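Local coordinates for protein lovastatin nonaketide synthase, polyketide synthase component (Aspergillus terreus, PDB 7CPX) that builds the nonaketide-derived dihydromonacolin L skeleton of lovastatin from malonyl-CoA, as the homodimeric polyketide synthase partner of the enoyl reductase lovC, at residues R1307-L1320 with H1351-E1363. The protein carries 2 engineered substitutions. Sequence-based numbering, arbitrary orientation.
Sequences RIVYFYIRSFLSQL and HLWYDPGWENDTE
R1307 meets W1358 with its guanidinium nearly parallel to the indole, the planes 13° apart and R1307 NE 3.6 Å from W1358 CH2. I1308 follows on the same indole: its CA sits over the five-membered ring, 4.0 Å from the centroid, a CH-pi contact. Its side chain divides the remaining work. CD1 runs tip to tip with T1362 CG2, while CG2, anti to the backbone N because chi1 is -73°, turns to W1353 CB and the edge of the Y1354 ring. V1309 lies alongside W1353, pointing the same way, with CB and CG1 against CE3 of the indole. In the connection between the helices, F1311 lies against P1356 and brings CE1 to the indole edge of W1358, the two ring planes inclined to each other. Y1312, at the N-cap position of the next helix, passes P1356 in the opposite direction, its CE2 3.7 Å from P1356 CG. One turn on, F1316 presents a ring face to L1352, whose CA stands 3.7 Å from the centroid and only 14° off the normal. L1320 then closes the row, CD2 touching L1352 CD1 (3.4 Å) and the W1353 indole. F1559 meets that indole too, and V1309 touches T1555, so helix 1554-1561 borders the same cluster. This is largely apolar structural packing, remote from the catalytic centres: the 1307-1320 helix-loop-helix packs against the end of helix 1339-1354, the P1356-W1358 turn and the start of helix 1361-1370, consistent with a helical region set beside the methyltransferase domain.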
loop_
_atom_site.group_PDB
_atom_site.type_symbol
_atom_site.label_atom_id
_atom_site.label_comp_id
_atom_site.label_asym_id
_atom_site.label_seq_id
_atom_site.Cartn_x
_atom_site.Cartn_y
_atom_site.Cartn_z
ATOM N N ARG A 1307 82.690 -6.095 -30.771
ATOM C CA ARG A 1307 83.906 -5.346 -30.476
ATOM C C ARG A 1307 84.570 -5.895 -29.223
ATOM O O ARG A 1307 85.801 -5.924 -29.121
ATOM C CB ARG A 1307 83.581 -3.860 -30.302
ATOM C CG ARG A 1307 84.783 -2.973 -30.007
ATOM C CD ARG A 1307 84.342 -1.590 -29.554
ATOM N NE ARG A 1307 83.669 -1.629 -28.260
ATOM C CZ ARG A 1307 83.086 -0.587 -27.683
ATOM N NH1 ARG A 1307 83.061 0.602 -28.264
ATOM N NH2 ARG A 1307 82.511 -0.742 -26.494
ATOM N N ILE A 1308 83.754 -6.330 -28.264
ATOM C CA ILE A 1308 84.291 -6.923 -27.044
ATOM C C ILE A 1308 85.106 -8.167 -27.375
ATOM O O ILE A 1308 86.153 -8.421 -26.768
ATOM C CB ILE A 1308 83.144 -7.235 -26.063
ATOM C CG1 ILE A 1308 82.599 -5.937 -25.458
ATOM C CG2 ILE A 1308 83.616 -8.182 -24.975
ATOM C CD1 ILE A 1308 81.261 -6.089 -24.751
ATOM N N VAL A 1309 84.657 -8.944 -28.359
ATOM C CA VAL A 1309 85.241 -10.248 -28.643
ATOM C C VAL A 1309 86.033 -10.285 -29.947
ATOM O O VAL A 1309 86.781 -11.251 -30.166
ATOM C CB VAL A 1309 84.148 -11.338 -28.663
ATOM C CG1 VAL A 1309 83.103 -11.029 -29.730
ATOM C CG2 VAL A 1309 84.764 -12.707 -28.893
ATOM N N TYR A 1310 85.914 -9.272 -30.807
ATOM C CA TYR A 1310 86.443 -9.387 -32.163
ATOM C C TYR A 1310 87.957 -9.555 -32.198
ATOM O O TYR A 1310 88.495 -9.977 -33.227
ATOM C CB TYR A 1310 86.051 -8.159 -32.985
ATOM C CG TYR A 1310 87.111 -7.080 -33.015
ATOM C CD1 TYR A 1310 87.228 -6.164 -31.977
ATOM C CD2 TYR A 1310 87.993 -6.975 -34.082
ATOM C CE1 TYR A 1310 88.195 -5.177 -32.003
ATOM C CE2 TYR A 1310 88.963 -5.993 -34.114
ATOM C CZ TYR A 1310 89.060 -5.095 -33.073
ATOM O OH TYR A 1310 90.025 -4.115 -33.103
ATOM N N PHE A 1311 88.659 -9.235 -31.109
ATOM C CA PHE A 1311 90.117 -9.219 -31.153
ATOM C C PHE A 1311 90.684 -10.600 -31.464
ATOM O O PHE A 1311 91.516 -10.752 -32.366
ATOM C CB PHE A 1311 90.675 -8.695 -29.830
ATOM C CG PHE A 1311 90.383 -7.244 -29.581
ATOM C CD1 PHE A 1311 89.187 -6.852 -29.004
ATOM C CD2 PHE A 1311 91.306 -6.270 -29.924
ATOM C CE1 PHE A 1311 88.918 -5.516 -28.772
ATOM C CE2 PHE A 1311 91.042 -4.934 -29.695
ATOM C CZ PHE A 1311 89.847 -4.556 -29.119
ATOM N N TYR A 1312 90.248 -11.622 -30.728
ATOM C CA TYR A 1312 90.782 -12.975 -30.870
ATOM C C TYR A 1312 89.669 -13.962 -31.192
ATOM O O TYR A 1312 89.730 -15.138 -30.818
ATOM C CB TYR A 1312 91.521 -13.416 -29.607
ATOM C CG TYR A 1312 92.214 -12.304 -28.848
ATOM C CD1 TYR A 1312 93.043 -11.399 -29.496
ATOM C CD2 TYR A 1312 92.040 -12.165 -27.476
ATOM C CE1 TYR A 1312 93.676 -10.386 -28.799
ATOM C CE2 TYR A 1312 92.668 -11.158 -26.773
ATOM C CZ TYR A 1312 93.485 -10.271 -27.439
ATOM O OH TYR A 1312 94.112 -9.266 -26.738
ATOM N N ILE A 1313 88.637 -13.504 -31.902
ATOM C CA ILE A 1313 87.496 -14.370 -32.191
ATOM C C ILE A 1313 87.950 -15.623 -32.928
ATOM O O ILE A 1313 87.486 -16.732 -32.637
ATOM C CB ILE A 1313 86.423 -13.605 -32.990
ATOM C CG1 ILE A 1313 85.244 -14.528 -33.314
ATOM C CG2 ILE A 1313 87.003 -13.028 -34.275
ATOM C CD1 ILE A 1313 84.458 -14.964 -32.096
ATOM N N ARG A 1314 88.853 -15.470 -33.898
ATOM C CA ARG A 1314 89.305 -16.627 -34.665
ATOM C C ARG A 1314 89.917 -17.689 -33.763
ATOM O O ARG A 1314 89.861 -18.882 -34.082
ATOM C CB ARG A 1314 90.312 -16.188 -35.728
ATOM C CG ARG A 1314 89.746 -15.239 -36.779
ATOM C CD ARG A 1314 88.686 -15.908 -37.647
ATOM N NE ARG A 1314 87.360 -15.872 -37.038
ATOM C CZ ARG A 1314 86.481 -14.892 -37.201
ATOM N NH1 ARG A 1314 86.755 -13.832 -37.947
ATOM N NH2 ARG A 1314 85.299 -14.974 -36.600
ATOM N N SER A 1315 90.503 -17.281 -32.635
ATOM C CA SER A 1315 91.037 -18.247 -31.683
ATOM C C SER A 1315 89.976 -18.714 -30.696
ATOM O O SER A 1315 90.065 -19.831 -30.176
ATOM C CB SER A 1315 92.219 -17.640 -30.927
ATOM O OG SER A 1315 93.236 -17.224 -31.823
ATOM N N PHE A 1316 88.970 -17.877 -30.429
ATOM C CA PHE A 1316 87.929 -18.244 -29.476
ATOM C C PHE A 1316 86.978 -19.289 -30.043
ATOM O O PHE A 1316 86.328 -20.008 -29.274
ATOM C CB PHE A 1316 87.137 -17.002 -29.067
ATOM C CG PHE A 1316 87.925 -16.008 -28.261
ATOM C CD1 PHE A 1316 88.768 -16.425 -27.244
ATOM C CD2 PHE A 1316 87.820 -14.654 -28.521
ATOM C CE1 PHE A 1316 89.486 -15.510 -26.502
ATOM C CE2 PHE A 1316 88.531 -13.733 -27.779
ATOM C CZ PHE A 1316 89.367 -14.163 -26.769
ATOM N N LEU A 1317 86.890 -19.394 -31.373
ATOM C CA LEU A 1317 85.836 -20.176 -32.011
ATOM C C LEU A 1317 85.636 -21.526 -31.331
ATOM O O LEU A 1317 84.595 -21.777 -30.712
ATOM C CB LEU A 1317 86.172 -20.381 -33.493
ATOM C CG LEU A 1317 86.487 -19.137 -34.328
ATOM C CD1 LEU A 1317 86.801 -19.532 -35.763
ATOM C CD2 LEU A 1317 85.338 -18.144 -34.285
ATOM N N SER A 1318 86.653 -22.386 -31.392
ATOM C CA SER A 1318 86.517 -23.715 -30.810
ATOM C C SER A 1318 86.156 -23.624 -29.335
ATOM O O SER A 1318 85.211 -24.280 -28.879
ATOM C CB SER A 1318 87.808 -24.509 -30.999
ATOM O OG SER A 1318 87.678 -25.821 -30.480
ATOM N N GLN A 1319 86.871 -22.785 -28.583
ATOM C CA GLN A 1319 86.552 -22.617 -27.171
ATOM C C GLN A 1319 85.082 -22.275 -26.990
ATOM O O GLN A 1319 84.397 -22.867 -26.147
ATOM C CB GLN A 1319 87.438 -21.532 -26.558
ATOM C CG GLN A 1319 88.928 -21.771 -26.750
ATOM C CD GLN A 1319 89.781 -20.690 -26.117
ATOM O OE1 GLN A 1319 89.713 -20.454 -24.911
ATOM N NE2 GLN A 1319 90.592 -20.024 -26.932
ATOM N N LEU A 1320 84.568 -21.348 -27.802
ATOM C CA LEU A 1320 83.163 -20.979 -27.687
ATOM C C LEU A 1320 82.273 -22.205 -27.827
ATOM O O LEU A 1320 81.357 -22.411 -27.022
ATOM C CB LEU A 1320 82.809 -19.929 -28.739
ATOM C CG LEU A 1320 83.510 -18.580 -28.571
ATOM C CD1 LEU A 1320 83.435 -17.771 -29.855
ATOM C CD2 LEU A 1320 82.900 -17.800 -27.416
ATOM N N HIS A 1351 85.267 -14.747 -20.802
ATOM C CA HIS A 1351 86.446 -14.041 -21.280
ATOM C C HIS A 1351 86.745 -14.321 -22.745
ATOM O O HIS A 1351 87.462 -13.537 -23.373
ATOM C CB HIS A 1351 87.654 -14.407 -20.418
ATOM C CG HIS A 1351 87.710 -13.663 -19.121
ATOM N ND1 HIS A 1351 86.726 -13.764 -18.161
ATOM C CD2 HIS A 1351 88.626 -12.794 -18.630
ATOM C CE1 HIS A 1351 87.036 -12.996 -17.132
ATOM N NE2 HIS A 1351 88.184 -12.396 -17.391
ATOM N N LEU A 1352 86.206 -15.405 -23.307
ATOM C CA LEU A 1352 86.241 -15.574 -24.754
ATOM C C LEU A 1352 85.660 -14.365 -25.465
ATOM O O LEU A 1352 85.820 -14.239 -26.681
ATOM C CB LEU A 1352 85.470 -16.828 -25.182
ATOM C CG LEU A 1352 85.943 -18.184 -24.653
ATOM C CD1 LEU A 1352 85.102 -19.308 -25.244
ATOM C CD2 LEU A 1352 87.416 -18.422 -24.934
ATOM N N TRP A 1353 84.968 -13.498 -24.739
ATOM C CA TRP A 1353 84.605 -12.170 -25.198
ATOM C C TRP A 1353 85.295 -11.079 -24.398
ATOM O O TRP A 1353 85.718 -10.075 -24.973
ATOM C CB TRP A 1353 83.083 -11.982 -25.112
ATOM C CG TRP A 1353 82.286 -13.087 -25.754
ATOM C CD1 TRP A 1353 82.319 -14.417 -25.439
ATOM C CD2 TRP A 1353 81.316 -12.950 -26.799
ATOM N NE1 TRP A 1353 81.442 -15.114 -26.231
ATOM C CE2 TRP A 1353 80.811 -14.237 -27.073
ATOM C CE3 TRP A 1353 80.827 -11.864 -27.529
ATOM C CZ2 TRP A 1353 79.847 -14.467 -28.050
ATOM C CZ3 TRP A 1353 79.869 -12.094 -28.498
ATOM C CH2 TRP A 1353 79.388 -13.386 -28.749
ATOM N N TYR A 1354 85.450 -11.263 -23.086
ATOM C CA TYR A 1354 86.030 -10.235 -22.231
ATOM C C TYR A 1354 87.555 -10.264 -22.197
ATOM O O TYR A 1354 88.159 -9.374 -21.587
ATOM C CB TYR A 1354 85.506 -10.365 -20.792
ATOM C CG TYR A 1354 84.002 -10.521 -20.651
ATOM C CD1 TYR A 1354 83.141 -10.249 -21.707
ATOM C CD2 TYR A 1354 83.446 -10.933 -19.448
ATOM C CE1 TYR A 1354 81.773 -10.394 -21.571
ATOM C CE2 TYR A 1354 82.081 -11.076 -19.301
ATOM C CZ TYR A 1354 81.249 -10.805 -20.365
ATOM O OH TYR A 1354 79.888 -10.948 -20.221
ATOM N N ASP A 1355 88.191 -11.254 -22.822
ATOM C CA ASP A 1355 89.648 -11.360 -22.764
ATOM C C ASP A 1355 90.377 -10.107 -23.229
ATOM O O ASP A 1355 91.326 -9.691 -22.543
ATOM C CB ASP A 1355 90.120 -12.560 -23.600
ATOM C CG ASP A 1355 90.255 -13.828 -22.782
ATOM O OD1 ASP A 1355 90.742 -13.752 -21.634
ATOM O OD2 ASP A 1355 89.873 -14.905 -23.287
ATOM N N PRO A 1356 90.012 -9.468 -24.344
ATOM C CA PRO A 1356 90.848 -8.378 -24.871
ATOM C C PRO A 1356 90.841 -7.131 -23.998
ATOM O O PRO A 1356 90.465 -6.045 -24.453
ATOM C CB PRO A 1356 90.231 -8.101 -26.250
ATOM C CG PRO A 1356 89.439 -9.325 -26.580
ATOM C CD PRO A 1356 88.930 -9.826 -25.274
ATOM N N GLY A 1357 91.262 -7.276 -22.741
ATOM C CA GLY A 1357 91.376 -6.160 -21.831
ATOM C C GLY A 1357 90.086 -5.734 -21.170
ATOM O O GLY A 1357 90.130 -4.983 -20.189
ATOM N N TRP A 1358 88.936 -6.186 -21.671
ATOM C CA TRP A 1358 87.666 -5.785 -21.073
ATOM C C TRP A 1358 87.462 -6.464 -19.724
ATOM O O TRP A 1358 87.112 -5.810 -18.735
ATOM C CB TRP A 1358 86.515 -6.115 -22.024
ATOM C CG TRP A 1358 86.753 -5.680 -23.440
ATOM C CD1 TRP A 1358 87.325 -6.416 -24.437
ATOM C CD2 TRP A 1358 86.424 -4.411 -24.016
ATOM N NE1 TRP A 1358 87.373 -5.682 -25.598
ATOM C CE2 TRP A 1358 86.826 -4.448 -25.366
ATOM C CE3 TRP A 1358 85.829 -3.246 -23.521
ATOM C CZ2 TRP A 1358 86.652 -3.367 -26.227
ATOM C CZ3 TRP A 1358 85.657 -2.174 -24.377
ATOM C CH2 TRP A 1358 86.067 -2.241 -25.714
ATOM N N GLU A 1359 87.696 -7.775 -19.662
ATOM C CA GLU A 1359 87.548 -8.540 -18.428
ATOM C C GLU A 1359 86.241 -8.194 -17.720
ATOM O O GLU A 1359 85.224 -7.944 -18.375
ATOM C CB GLU A 1359 88.749 -8.292 -17.511
ATOM C CG GLU A 1359 90.090 -8.566 -18.170
ATOM C CD GLU A 1359 91.245 -8.488 -17.194
ATOM O OE1 GLU A 1359 91.002 -8.187 -16.006
ATOM O OE2 GLU A 1359 92.397 -8.728 -17.613
ATOM N N ASN A 1360 86.256 -8.168 -16.383
ATOM C CA ASN A 1360 85.036 -7.897 -15.633
ATOM C C ASN A 1360 84.474 -6.512 -15.921
ATOM O O ASN A 1360 83.285 -6.279 -15.678
ATOM C CB ASN A 1360 85.294 -8.047 -14.133
ATOM C CG ASN A 1360 85.380 -9.498 -13.701
ATOM O OD1 ASN A 1360 84.365 -10.127 -13.399
ATOM N ND2 ASN A 1360 86.592 -10.037 -13.669
ATOM N N ASP A 1361 85.292 -5.588 -16.430
ATOM C CA ASP A 1361 84.765 -4.284 -16.809
ATOM C C ASP A 1361 83.682 -4.403 -17.870
ATOM O O ASP A 1361 82.836 -3.509 -17.981
ATOM C CB ASP A 1361 85.891 -3.379 -17.313
ATOM C CG ASP A 1361 85.417 -1.970 -17.610
ATOM O OD1 ASP A 1361 85.083 -1.240 -16.654
ATOM O OD2 ASP A 1361 85.379 -1.594 -18.800
ATOM N N THR A 1362 83.681 -5.493 -18.643
ATOM C CA THR A 1362 82.611 -5.705 -19.609
ATOM C C THR A 1362 81.249 -5.684 -18.935
ATOM O O THR A 1362 80.256 -5.288 -19.553
ATOM C CB THR A 1362 82.802 -7.035 -20.340
ATOM O OG1 THR A 1362 84.149 -7.144 -20.812
ATOM C CG2 THR A 1362 81.845 -7.130 -21.518
ATOM N N GLU A 1363 81.183 -6.107 -17.670
ATOM C CA GLU A 1363 79.922 -6.052 -16.941
ATOM C C GLU A 1363 79.359 -4.639 -16.949
ATOM O O GLU A 1363 78.158 -4.440 -17.163
ATOM C CB GLU A 1363 80.124 -6.541 -15.506
ATOM C CG GLU A 1363 79.009 -7.438 -14.999
ATOM C CD GLU A 1363 78.967 -8.772 -15.719
ATOM O OE1 GLU A 1363 79.970 -9.128 -16.375
ATOM O OE2 GLU A 1363 77.933 -9.463 -15.634
#